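Local coordinates for hydrogen peroxide-inducible genes activator (Corynebacterium glutamicum, PDB 6G1B), which probably senses hydrogen peroxide as a LysR-family OxyR-type transcription factor, binding DNA and regulating genes of the oxidative stress response, at residues I107-A112 with I134-T139; L199-L204 with S251-I256; H208-Q213 with A271-D276. The protein carries 1 engineered substitution. All coordinates share one frame; numbering follows the deposited sequence. Where two conformers were deposited one is given.

Contact 1: residues I107-A112 with I134-T139; sequences IIPTAA and IVEDQT
Ile107 closes strand 101-107 beside Glu136 of the neighbouring parallel strand, and its backbone makes both hydrogen bonds between the segments. Its N donates to Val135 O over 2.9 Å, whereas its O receives a weak bond of 3.3 Å from Asp137 N. With CG1 anti to the carbonyl carbon (chi1 -52°), the extended side chain brings Ile107 CD1 to 4.0 Å from Ile134 CG2, and the side chain also packs on Ile115 and Met119 of helix 112-126. The side chain of Ile108 runs alongside that of Thr139, Ile108 CG2 lying 3.5 Å from Thr139 OG1, while Ile108 O accepts from the N atoms of Ala111 and Ala112 as the chain turns into its helix. The arrangement is a beta-alpha-beta unit of the LysR effector-binding fold: helix 112-126 joins two adjacent parallel strands, and a second helix follows at 139-147 with Gln138 as N-cap. Pro109 crosses Glu136 at about a right angle, its CB 3.5 Å from Glu136 OE2 and its CD 3.4 Å from Asp137 O. A bend at chi2 (-104°) lays the carboxylate of Glu136 against this ring, and both its oxygens are hydrogen-bonded to another protein chain, whose strand also continues the sheet beyond Ile134 and Val135. Ala112, at the helix start, sets CB 3.7 Å from Glu136 CG.

Contact 2: residues L199-L204 with S251-I256; sequences LDLLLL and STLVPI
The head of strand 252-255 is tied to the loop 199-204 by one isolated beta bridge, Leu201 opposite Ser251, reinforced by two hydroxyls in the LysR effector-binding domain. Ser251 uses both its backbone polar groups: its N donates to Asp200 O over 3.0 Å, and its O accepts from Leu202 N over 3.0 Å. The same Ser251 O is also met by Leu201 CA, in a CA-H...O contact of 3.4 Å. The hydroxyls extend the grip in both directions. Ser251 OG, anti to its carbonyl carbon (chi1 -55°), donates to Leu199 O at 2.6 Å in the carbonyl plane; one residue on, Thr252 OG1, swung opposite to its own N (chi1 -163°), donates straight down the carbonyl of Leu202, also at 2.6 Å. The carbonyls of Leu199, Asp200 and Leu202 are thereby all engaged by Ser251 and Thr252, and the left-handed backbone of Asp200 lets the chain turn so that Leu199 O and Asp200 O both face Ser251. Leucines fill in around this polar seam. Leu202 CD1 lies 3.6 Å from Ser251 O, Leu201 CD2 packs on Thr252 CA, and Leu203 meets Leu253 at a slant, Leu203 CD2 to Leu253 CD1 at 3.6 Å. On the far flank of strand 252-255 runs strand 165-180, antiparallel and bonded to it through Thr252 with Val178 and Val254 with Ile176, while Val241 and Met242 of helix 238-246 cover Thr252 and Phe175 of strand 165-180 packs on Leu253.

Contact 3: residues H208-Q213 with A271-D276; sequences HCLHDQ and ANFNSD
His211 and Asp276 meet through one water, which donates to both backbone carbonyls, at 2.8 Å to Asp276 O and at a longer 3.3 Å to His211 O. Beside this bridge the CB of Asp212 lies 3.8 Å from Asp276 O, and the exposed side chain of Gln213, bent at its middle, passes across that of Asp276 at about a right angle. Farther inward the contact turns apolar: in the conformer of Leu210 described here, CD2 comes obliquely to the ring of Phe273, 4.1 Å from CZ, though a second conformer makes this touch less certain. A shell of neighbours sets these groups in place. Ala279 of strand 278-288 and Leu253 of strand 252-255 pack against both Leu210 and Phe273. With chi1 at 63° the carboxylate of Asp212 folds back over its own backbone, and OD1 accepts from the N atoms of Ile214 and Val215, fixing the turn after the strand. Strand 209-211 itself runs antiparallel to strand 278-288, with Cys209 and His211 bonded to Asn280 and Thr278. It carries Cys209, disulfide-bonded to Cys218, consistent with the disulfide of the oxidised state in OxyR-type regulators.

All three contacts reach one branched mixed sheet, yet their chemistry follows their place in it. Contacts 1 and 2 are buried and rest on backbone bridges; contact 2 adds serine and threonine hydroxyls to its bridge, whereas contact 1 turns a carboxylate toward another protein chain. Contact 3, only partly buried, has no direct bond that is clear and relies on a bridging water and a few packing contacts. Contacts 2 and 3, with centres about 13 Å apart, share an apolar core in which Leu253 touches Leu210 and Phe273. Contact 1 reaches contact 2 through Thr110, against Leu204 and Pro255, but stays about 8 Å, nearest atoms, from contact 3.

Contact 1: residues I107-A112 with I134-T139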
ATOM      1  N   ILE B 107      15.931  13.173  19.086  1.00 33.18           N
ATOM      2  CA  ILE B 107      16.380  12.005  18.316  1.00 32.88           C
ATOM      3  C   ILE B 107      15.455  10.845  18.628  1.00 32.68           C
ATOM      4  O   ILE B 107      15.153  10.549  19.800  1.00 32.71           O
ATOM      5  CB  ILE B 107      17.852  11.574  18.587  1.00 33.07           C
ATOM      6  CG1 ILE B 107      18.806  12.750  18.446  1.00 33.15           C
ATOM      7  CG2 ILE B 107      18.307  10.571  17.545  1.00 33.03           C
ATOM      8  CD1 ILE B 107      20.239  12.476  18.825  1.00 33.42           C
ATOM      9  N   ILE B 108      15.018  10.171  17.562  1.00 32.39           N
ATOM     10  CA  ILE B 108      14.152   8.996  17.689  1.00 32.28           C
ATOM     11  C   ILE B 108      14.864   7.860  18.424  1.00 32.36           C
ATOM     12  O   ILE B 108      16.093   7.778  18.362  1.00 32.40           O
ATOM     13  CB  ILE B 108      13.599   8.513  16.323  1.00 32.15           C
ATOM     14  CG1 ILE B 108      14.706   8.249  15.283  1.00 32.20           C
ATOM     15  CG2 ILE B 108      12.590   9.521  15.779  1.00 32.01           C
ATOM     16  CD1 ILE B 108      14.167   7.601  14.004  1.00 32.18           C
ATOM     17  N   PRO B 109      14.098   6.994  19.125  1.00 32.35           N
ATOM     18  CA  PRO B 109      14.716   5.959  19.977  1.00 32.57           C
ATOM     19  C   PRO B 109      15.506   4.868  19.267  1.00 32.69           C
ATOM     20  O   PRO B 109      16.411   4.276  19.887  1.00 32.92           O
ATOM     21  CB  PRO B 109      13.518   5.325  20.705  1.00 32.62           C
ATOM     22  CG  PRO B 109      12.382   6.243  20.515  1.00 32.41           C
ATOM     23  CD  PRO B 109      12.625   6.989  19.251  1.00 32.25           C
ATOM     24  N   THR B 110      15.187   4.579  18.001  1.00 32.53           N
ATOM     25  CA  THR B 110      15.943   3.574  17.251  1.00 32.71           C
ATOM     26  C   THR B 110      17.170   4.128  16.523  1.00 32.66           C
ATOM     27  O   THR B 110      17.833   3.372  15.789  1.00 32.76           O
ATOM     28  CB  THR B 110      15.061   2.816  16.240  1.00 32.72           C
ATOM     29  OG1 THR B 110      14.393   3.735  15.367  1.00 32.46           O
ATOM     30  CG2 THR B 110      14.016   1.983  16.983  1.00 32.82           C
ATOM     31  N   ALA B 111      17.477   5.406  16.717  1.00 32.46           N
ATOM     32  CA  ALA B 111      18.707   5.999  16.240  1.00 32.49           C
ATOM     33  C   ALA B 111      19.587   6.473  17.406  1.00 32.63           C
ATOM     34  O   ALA B 111      20.764   6.216  17.423  1.00 32.80           O
ATOM     35  CB  ALA B 111      18.413   7.164  15.318  1.00 32.24           C
ATOM     36  N   ALA B 112      19.001   7.185  18.350  1.00 32.57           N
ATOM     37  CA  ALA B 112      19.761   7.877  19.395  1.00 32.79           C
ATOM     38  C   ALA B 112      20.870   7.085  20.120  1.00 33.13           C
ATOM     39  O   ALA B 112      21.983   7.544  20.138  1.00 33.25           O
ATOM     40  CB  ALA B 112      18.826   8.512  20.399  1.00 32.75           C
ATOM     41  N   ILE B 134      20.067  16.866  24.488  1.00 41.43           N
ATOM     42  CA  ILE B 134      19.448  15.783  23.739  1.00 39.94           C
ATOM     43  C   ILE B 134      18.172  15.328  24.426  1.00 38.86           C
ATOM     44  O   ILE B 134      18.143  15.090  25.645  1.00 39.09           O
ATOM     45  CB  ILE B 134      20.380  14.558  23.616  1.00 40.88           C
ATOM     46  CG1 ILE B 134      21.797  14.972  23.188  1.00 42.51           C
ATOM     47  CG2 ILE B 134      19.796  13.517  22.681  1.00 39.65           C
ATOM     48  CD1 ILE B 134      21.858  15.580  21.800  1.00 43.03           C
ATOM     49  N   VAL B 135      17.123  15.219  23.622  1.00 37.25           N
ATOM     50  CA  VAL B 135      15.830  14.687  24.012  1.00 36.81           C
ATOM     51  C   VAL B 135      15.608  13.467  23.121  1.00 36.36           C
ATOM     52  O   VAL B 135      15.593  13.589  21.909  1.00 35.92           O
ATOM     53  CB  VAL B 135      14.691  15.715  23.799  1.00 36.42           C
ATOM     54  CG1 VAL B 135      13.329  15.081  24.069  1.00 36.54           C
ATOM     55  CG2 VAL B 135      14.894  16.940  24.671  1.00 36.85           C
ATOM     56  N   GLU B 136      15.473  12.297  23.732  1.00 36.78           N
ATOM     57  CA  GLU B 136      15.211  11.073  23.012  1.00 37.04           C
ATOM     58  C   GLU B 136      13.774  10.661  23.312  1.00 36.71           C
ATOM     59  O   GLU B 136      13.422  10.439  24.491  1.00 36.92           O
ATOM     60  CB  GLU B 136      16.191   9.970  23.402  1.00 38.18           C
ATOM     61  CG  GLU B 136      15.972   8.645  22.688  1.00 39.32           C
ATOM     62  CD  GLU B 136      15.313   7.625  23.590  1.00 41.69           C
ATOM     63  OE1 GLU B 136      16.014   7.113  24.477  1.00 42.51           O
ATOM     64  OE2 GLU B 136      14.086   7.362  23.439  1.00 46.26           O
ATOM     65  N   ASP B 137      12.948  10.582  22.264  1.00 35.70           N
ATOM     66  CA  ASP B 137      11.537  10.207  22.416  1.00 36.07           C
ATOM     67  C   ASP B 137      10.910   9.846  21.053  1.00 35.13           C
ATOM     68  O   ASP B 137      11.531  10.074  19.986  1.00 34.31           O
ATOM     69  CB  ASP B 137      10.752  11.353  23.097  1.00 37.01           C
ATOM     70  CG  ASP B 137       9.511  10.856  23.907  1.00 38.31           C
ATOM     71  OD1 ASP B 137       9.043  11.607  24.760  1.00 39.55           O
ATOM     72  OD2 ASP B 137       8.945   9.751  23.688  1.00 38.91           O
ATOM     73  N   GLN B 138       9.680   9.325  21.107  1.00 35.36           N
ATOM     74  CA  GLN B 138       8.972   8.839  19.933  0.70 35.64           C
ATOM     75  C   GLN B 138       8.734  10.009  18.956  1.00 35.31           C
ATOM     76  O   GLN B 138       8.639  11.185  19.386  1.00 35.01           O
ATOM     77  CB  GLN B 138       7.626   8.183  20.320  0.70 36.60           C
ATOM     78  CG  GLN B 138       7.690   6.902  21.161  0.70 37.15           C
ATOM     79  CD  GLN B 138       6.304   6.433  21.700  0.70 38.58           C
ATOM     80  OE1 GLN B 138       5.293   7.139  21.574  0.70 39.28           O
ATOM     81  NE2 GLN B 138       6.258   5.239  22.300  0.70 38.89           N
ATOM     82  N   THR B 139       8.640   9.682  17.665  1.00 35.13           N
ATOM     83  CA  THR B 139       8.467  10.675  16.630  1.00 35.43           C
ATOM     84  C   THR B 139       7.401  11.764  16.919  1.00 36.14           C
ATOM     85  O   THR B 139       7.661  12.962  16.798  1.00 35.47           O
ATOM     86  CB  THR B 139       8.152   9.989  15.284  1.00 35.82           C
ATOM     87  OG1 THR B 139       9.248   9.127  14.925  1.00 35.55           O
ATOM     88  CG2 THR B 139       7.943  11.029  14.170  1.00 35.85           C
TER

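Contact 2: residues L199-L204 with S251-I256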
ATOM      1  N   LEU B 199       8.974 -15.243   8.042  1.00 39.82           N
ATOM      2  CA  LEU B 199       9.846 -14.597   9.007  1.00 38.88           C
ATOM      3  C   LEU B 199       9.171 -14.295  10.332  1.00 38.87           C
ATOM      4  O   LEU B 199       9.865 -14.246  11.342  1.00 37.28           O
ATOM      5  CB  LEU B 199      10.443 -13.327   8.410  1.00 38.06           C
ATOM      6  CG  LEU B 199      11.696 -13.501   7.557  1.00 37.37           C
ATOM      7  CD1 LEU B 199      11.896 -12.274   6.697  1.00 36.86           C
ATOM      8  CD2 LEU B 199      12.899 -13.770   8.477  1.00 37.16           C
ATOM      9  N   ASP B 200       7.840 -14.138  10.339  1.00 40.46           N
ATOM     10  CA  ASP B 200       7.119 -13.671  11.531  1.00 41.65           C
ATOM     11  C   ASP B 200       7.639 -12.327  12.073  1.00 39.11           C
ATOM     12  O   ASP B 200       8.018 -12.202  13.268  1.00 36.91           O
ATOM     13  CB  ASP B 200       7.144 -14.769  12.615  1.00 45.91           C
ATOM     14  CG  ASP B 200       5.999 -15.743  12.500  1.00 52.92           C
ATOM     15  OD1 ASP B 200       4.848 -15.242  12.476  1.00 61.26           O
ATOM     16  OD2 ASP B 200       6.222 -16.995  12.501  1.00 58.91           O
ATOM     17  N   LEU B 201       7.723 -11.356  11.172  1.00 43.05           N
ATOM     18  CA  LEU B 201       8.344 -10.071  11.494  1.00 43.02           C
ATOM     19  C   LEU B 201       7.499  -9.269  12.492  1.00 42.53           C
ATOM     20  O   LEU B 201       6.288  -9.136  12.336  1.00 44.01           O
ATOM     21  CB  LEU B 201       8.546  -9.207  10.242  1.00 42.88           C
ATOM     22  CG  LEU B 201       9.715  -9.437   9.304  1.00 43.46           C
ATOM     23  CD1 LEU B 201       9.759  -8.252   8.357  1.00 43.70           C
ATOM     24  CD2 LEU B 201      11.086  -9.531   9.956  1.00 42.66           C
ATOM     25  N   LEU B 202       8.150  -8.790  13.539  1.00 41.31           N
ATOM     26  CA  LEU B 202       7.579  -7.835  14.453  1.00 41.21           C
ATOM     27  C   LEU B 202       8.342  -6.543  14.164  1.00 39.40           C
ATOM     28  O   LEU B 202       9.557  -6.454  14.310  1.00 38.53           O
ATOM     29  CB  LEU B 202       7.828  -8.267  15.876  1.00 42.32           C
ATOM     30  CG  LEU B 202       7.595  -9.715  16.262  1.00 44.02           C
ATOM     31  CD1 LEU B 202       8.843 -10.307  16.945  1.00 44.35           C
ATOM     32  CD2 LEU B 202       6.395  -9.785  17.179  1.00 45.29           C
ATOM     33  N   LEU B 203       7.590  -5.569  13.685  1.00 38.73           N
ATOM     34  CA  LEU B 203       8.124  -4.354  13.132  1.00 37.88           C
ATOM     35  C   LEU B 203       7.777  -3.212  14.050  1.00 37.15           C
ATOM     36  O   LEU B 203       6.736  -3.218  14.681  1.00 37.09           O
ATOM     37  CB  LEU B 203       7.510  -4.107  11.764  1.00 38.03           C
ATOM     38  CG  LEU B 203       7.850  -5.169  10.697  1.00 38.20           C
ATOM     39  CD1 LEU B 203       6.914  -5.065   9.501  1.00 38.35           C
ATOM     40  CD2 LEU B 203       9.306  -5.091  10.274  1.00 37.77           C
ATOM     41  N   LEU B 204       8.702  -2.271  14.153  1.00 36.43           N
ATOM     42  CA  LEU B 204       8.513  -1.056  14.913  1.00 36.43           C
ATOM     43  C   LEU B 204       8.229   0.076  13.945  1.00 36.28           C
ATOM     44  O   LEU B 204       8.602   0.004  12.777  1.00 35.77           O
ATOM     45  CB  LEU B 204       9.780  -0.705  15.699  1.00 36.15           C
ATOM     46  CG  LEU B 204      10.285  -1.718  16.690  1.00 36.51           C
ATOM     47  CD1 LEU B 204      11.571  -1.246  17.353  1.00 36.37           C
ATOM     48  CD2 LEU B 204       9.228  -1.949  17.748  1.00 37.09           C
ATOM     49  N   SER B 251      10.811 -12.698  14.305  1.00 36.13           N
ATOM     50  CA  SER B 251      12.045 -12.144  13.759  1.00 35.66           C
ATOM     51  C   SER B 251      11.837 -10.632  13.703  1.00 34.99           C
ATOM     52  O   SER B 251      10.750 -10.163  13.938  1.00 34.84           O
ATOM     53  CB  SER B 251      12.279 -12.702  12.364  1.00 36.08           C
ATOM     54  OG  SER B 251      12.273 -14.128  12.378  1.00 36.55           O
ATOM     55  N   THR B 252      12.878  -9.877  13.410  1.00 34.57           N
ATOM     56  CA  THR B 252      12.708  -8.436  13.265  1.00 34.22           C
ATOM     57  C   THR B 252      13.709  -7.800  12.323  1.00 34.28           C
ATOM     58  O   THR B 252      14.589  -8.482  11.782  1.00 34.79           O
ATOM     59  CB  THR B 252      12.732  -7.718  14.647  1.00 33.73           C
ATOM     60  OG1 THR B 252      12.189  -6.397  14.543  1.00 33.60           O
ATOM     61  CG2 THR B 252      14.153  -7.657  15.210  1.00 33.61           C
ATOM     62  N   LEU B 253      13.541  -6.492  12.130  1.00 33.96           N
ATOM     63  CA  LEU B 253      14.470  -5.662  11.382  1.00 33.96           C
ATOM     64  C   LEU B 253      15.152  -4.722  12.356  1.00 33.39           C
ATOM     65  O   LEU B 253      14.475  -4.085  13.162  1.00 33.21           O
ATOM     66  CB  LEU B 253      13.745  -4.829  10.325  1.00 34.31           C
ATOM     67  CG  LEU B 253      12.949  -5.600   9.305  1.00 34.92           C
ATOM     68  CD1 LEU B 253      12.306  -4.668   8.276  1.00 35.49           C
ATOM     69  CD2 LEU B 253      13.818  -6.661   8.638  1.00 35.30           C
ATOM     70  N   VAL B 254      16.480  -4.609  12.240  1.00 33.19           N
ATOM     71  CA  VAL B 254      17.275  -3.754  13.118  1.00 32.75           C
ATOM     72  C   VAL B 254      18.109  -2.830  12.234  1.00 32.81           C
ATOM     73  O   VAL B 254      18.717  -3.312  11.279  1.00 33.18           O
ATOM     74  CB  VAL B 254      18.214  -4.602  14.006  1.00 32.72           C
ATOM     75  CG1 VAL B 254      19.124  -3.713  14.833  1.00 32.54           C
ATOM     76  CG2 VAL B 254      17.408  -5.532  14.908  1.00 32.60           C
ATOM     77  N   PRO B 255      18.129  -1.506  12.537  1.00 32.51           N
ATOM     78  CA  PRO B 255      19.040  -0.612  11.816  1.00 32.68           C
ATOM     79  C   PRO B 255      20.475  -1.068  12.002  1.00 32.63           C
ATOM     80  O   PRO B 255      20.838  -1.498  13.113  1.00 32.36           O
ATOM     81  CB  PRO B 255      18.847   0.759  12.504  1.00 32.49           C
ATOM     82  CG  PRO B 255      17.580   0.625  13.288  1.00 32.28           C
ATOM     83  CD  PRO B 255      17.466  -0.806  13.651  1.00 32.20           C
ATOM     84  N   ILE B 256      21.281  -0.986  10.942  1.00 32.96           N
ATOM     85  CA  ILE B 256      22.673  -1.463  11.033  1.00 33.12           C
ATOM     86  C   ILE B 256      23.543  -0.780  12.090  1.00 32.70           C
ATOM     87  O   ILE B 256      24.418  -1.421  12.631  1.00 32.75           O
ATOM     88  CB  ILE B 256      23.414  -1.494   9.683  1.00 33.86           C
ATOM     89  CG1 ILE B 256      23.527  -0.112   9.091  1.00 34.09           C
ATOM     90  CG2 ILE B 256      22.732  -2.481   8.723  1.00 34.30           C
ATOM     91  CD1 ILE B 256      24.527  -0.075   7.947  1.00 34.93           C
TER

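Contact 3: residues H208-Q213 with A271-D276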
ATOM      1  N   HIS B 208      11.271   2.170   8.649  1.00 35.02           N
ATOM      2  CA  HIS B 208      11.614   1.130   7.663  1.00 35.61           C
ATOM      3  C   HIS B 208      10.823   1.273   6.359  1.00 36.47           C
ATOM      4  O   HIS B 208       9.635   1.549   6.372  1.00 36.11           O
ATOM      5  CB  HIS B 208      11.464  -0.294   8.208  1.00 35.48           C
ATOM      6  CG  HIS B 208      10.066  -0.659   8.593  1.00 35.64           C
ATOM      7  ND1 HIS B 208       9.116  -1.102   7.684  1.00 36.08           N
ATOM      8  CD2 HIS B 208       9.450  -0.641   9.795  1.00 35.56           C
ATOM      9  CE1 HIS B 208       7.976  -1.317   8.316  1.00 36.04           C
ATOM     10  NE2 HIS B 208       8.157  -1.057   9.599  1.00 35.95           N
ATOM     11  N   CYS B 209      11.506   1.095   5.245  0.98 37.23           N
ATOM     12  CA  CYS B 209      10.944   1.237   3.905  0.98 38.35           C
ATOM     13  C   CYS B 209      11.354  -0.011   3.095  0.98 38.13           C
ATOM     14  O   CYS B 209      12.528  -0.150   2.718  0.98 37.44           O
ATOM     15  CB  CYS B 209      11.498   2.519   3.283  0.98 39.29           C
ATOM     16  SG  CYS B 209      10.991   2.857   1.575  0.98 43.19           S
ATOM     17  N   LEU B 210      10.394  -0.915   2.872  1.00 38.25           N
ATOM     18  CA  LEU B 210      10.638  -2.204   2.204  0.52 38.68           C
ATOM     19  C   LEU B 210       9.974  -2.231   0.836  1.00 39.20           C
ATOM     20  O   LEU B 210       8.762  -2.030   0.730  1.00 39.43           O
ATOM     21  CB  LEU B 210      10.137  -3.393   3.051  0.52 38.69           C
ATOM     22  CG  LEU B 210      11.223  -4.283   3.686  0.52 38.41           C
ATOM     23  CD1 LEU B 210      12.033  -3.510   4.703  0.52 38.14           C
ATOM     24  CD2 LEU B 210      10.616  -5.499   4.357  0.52 38.53           C
ATOM     25  N   HIS B 211      10.764  -2.473  -0.204  1.00 39.77           N
ATOM     26  CA  HIS B 211      10.232  -2.645  -1.575  1.00 41.07           C
ATOM     27  C   HIS B 211      11.295  -3.295  -2.459  1.00 42.06           C
ATOM     28  O   HIS B 211      12.508  -3.260  -2.143  1.00 41.20           O
ATOM     29  CB  HIS B 211       9.759  -1.296  -2.202  1.00 40.99           C
ATOM     30  CG  HIS B 211      10.848  -0.286  -2.370  1.00 40.98           C
ATOM     31  ND1 HIS B 211      11.114   0.700  -1.444  1.00 41.04           N
ATOM     32  CD2 HIS B 211      11.776  -0.139  -3.342  1.00 41.34           C
ATOM     33  CE1 HIS B 211      12.149   1.417  -1.846  1.00 40.89           C
ATOM     34  NE2 HIS B 211      12.575   0.919  -2.988  1.00 41.12           N
ATOM     35  N   ASP B 212      10.826  -3.867  -3.567  1.00 43.63           N
ATOM     36  CA  ASP B 212      11.670  -4.264  -4.708  1.00 45.42           C
ATOM     37  C   ASP B 212      11.040  -3.661  -5.962  1.00 47.32           C
ATOM     38  O   ASP B 212      10.108  -2.872  -5.839  1.00 48.44           O
ATOM     39  CB  ASP B 212      11.832  -5.795  -4.776  1.00 45.33           C
ATOM     40  CG  ASP B 212      10.494  -6.543  -5.011  1.00 45.57           C
ATOM     41  OD1 ASP B 212       9.565  -5.975  -5.619  1.00 46.43           O
ATOM     42  OD2 ASP B 212      10.373  -7.707  -4.569  1.00 45.26           O
ATOM     43  N   GLN B 213      11.500  -4.046  -7.152  1.00 50.85           N
ATOM     44  CA  GLN B 213      11.057  -3.392  -8.416  1.00 53.76           C
ATOM     45  C   GLN B 213       9.594  -3.632  -8.792  1.00 53.55           C
ATOM     46  O   GLN B 213       9.042  -2.909  -9.629  1.00 54.23           O
ATOM     47  CB  GLN B 213      11.949  -3.810  -9.597  1.00 57.46           C
ATOM     48  CG  GLN B 213      13.419  -3.384  -9.481  1.00 62.41           C
ATOM     49  CD  GLN B 213      14.314  -4.459  -8.860  1.00 66.57           C
ATOM     50  OE1 GLN B 213      14.306  -4.648  -7.631  1.00 65.93           O
ATOM     51  NE2 GLN B 213      15.075  -5.184  -9.703  1.00 67.70           N
ATOM     52  N   ALA B 271      20.416 -12.177   8.986  1.00 34.23           N
ATOM     53  CA  ALA B 271      20.205 -12.461   7.588  1.00 34.56           C
ATOM     54  C   ALA B 271      20.057 -11.114   6.869  1.00 34.47           C
ATOM     55  O   ALA B 271      19.978 -10.055   7.529  1.00 34.09           O
ATOM     56  CB  ALA B 271      18.956 -13.310   7.395  1.00 34.63           C
ATOM     57  N   ASN B 272      20.054 -11.137   5.541  1.00 34.86           N
ATOM     58  CA  ASN B 272      19.841  -9.941   4.739  1.00 35.03           C
ATOM     59  C   ASN B 272      19.020 -10.234   3.517  1.00 35.77           C
ATOM     60  O   ASN B 272      19.024 -11.362   3.004  1.00 36.03           O
ATOM     61  CB  ASN B 272      21.159  -9.277   4.322  1.00 35.02           C
ATOM     62  CG  ASN B 272      21.795  -8.501   5.459  1.00 34.62           C
ATOM     63  OD1 ASN B 272      22.834  -8.925   5.975  1.00 34.59           O
ATOM     64  ND2 ASN B 272      21.157  -7.431   5.910  1.00 34.16           N
ATOM     65  N   PHE B 273      18.298  -9.207   3.066  1.00 36.36           N
ATOM     66  CA  PHE B 273      17.665  -9.240   1.771  1.00 37.32           C
ATOM     67  C   PHE B 273      18.697  -9.054   0.671  1.00 38.80           C
ATOM     68  O   PHE B 273      19.798  -8.523   0.890  1.00 38.43           O
ATOM     69  CB  PHE B 273      16.560  -8.193   1.614  1.00 36.96           C
ATOM     70  CG  PHE B 273      15.429  -8.342   2.585  1.00 36.35           C
ATOM     71  CD1 PHE B 273      14.350  -9.223   2.344  1.00 36.50           C
ATOM     72  CD2 PHE B 273      15.415  -7.579   3.739  1.00 35.73           C
ATOM     73  CE1 PHE B 273      13.311  -9.307   3.238  1.00 36.17           C
ATOM     74  CE2 PHE B 273      14.388  -7.685   4.658  1.00 35.37           C
ATOM     75  CZ  PHE B 273      13.358  -8.562   4.426  1.00 35.71           C
ATOM     76  N   ASN B 274      18.321  -9.516  -0.518  1.00 41.14           N
ATOM     77  CA  ASN B 274      19.176  -9.473  -1.681  1.00 43.96           C
ATOM     78  C   ASN B 274      19.380  -8.040  -2.164  1.00 44.58           C
ATOM     79  O   ASN B 274      18.665  -7.127  -1.757  1.00 42.84           O
ATOM     80  CB  ASN B 274      18.578 -10.374  -2.800  1.00 46.24           C
ATOM     81  CG  ASN B 274      19.598 -10.811  -3.805  1.00 48.76           C
ATOM     82  OD1 ASN B 274      20.729 -11.159  -3.454  1.00 50.25           O
ATOM     83  ND2 ASN B 274      19.221 -10.770  -5.077  1.00 52.18           N
ATOM     84  N   SER B 275      20.380  -7.873  -3.025  1.00 47.58           N
ATOM     85  CA  SER B 275      20.697  -6.606  -3.693  1.00 50.21           C
ATOM     86  C   SER B 275      19.488  -5.869  -4.265  1.00 51.11           C
ATOM     87  O   SER B 275      19.428  -4.638  -4.190  1.00 56.01           O
ATOM     88  CB  SER B 275      21.721  -6.807  -4.819  1.00 52.84           C
ATOM     89  OG  SER B 275      22.545  -7.969  -4.682  1.00 56.05           O
ATOM     90  N   ASP B 276      18.538  -6.604  -4.837  1.00 51.12           N
ATOM     91  CA  ASP B 276      17.400  -5.970  -5.502  1.00 50.97           C
ATOM     92  C   ASP B 276      16.317  -5.481  -4.539  1.00 47.44           C
ATOM     93  O   ASP B 276      15.428  -4.733  -4.945  1.00 48.22           O
ATOM     94  CB  ASP B 276      16.800  -6.854  -6.618  1.00 53.73           C
ATOM     95  CG  ASP B 276      16.669  -8.333  -6.244  1.00 58.44           C
ATOM     96  OD1 ASP B 276      16.486  -8.652  -5.022  1.00 63.40           O
ATOM     97  OD2 ASP B 276      16.765  -9.184  -7.192  1.00 59.03           O
TER
HETATM   98  O   HOH W   1      14.695  -2.154  -4.333  0.75 37.14           O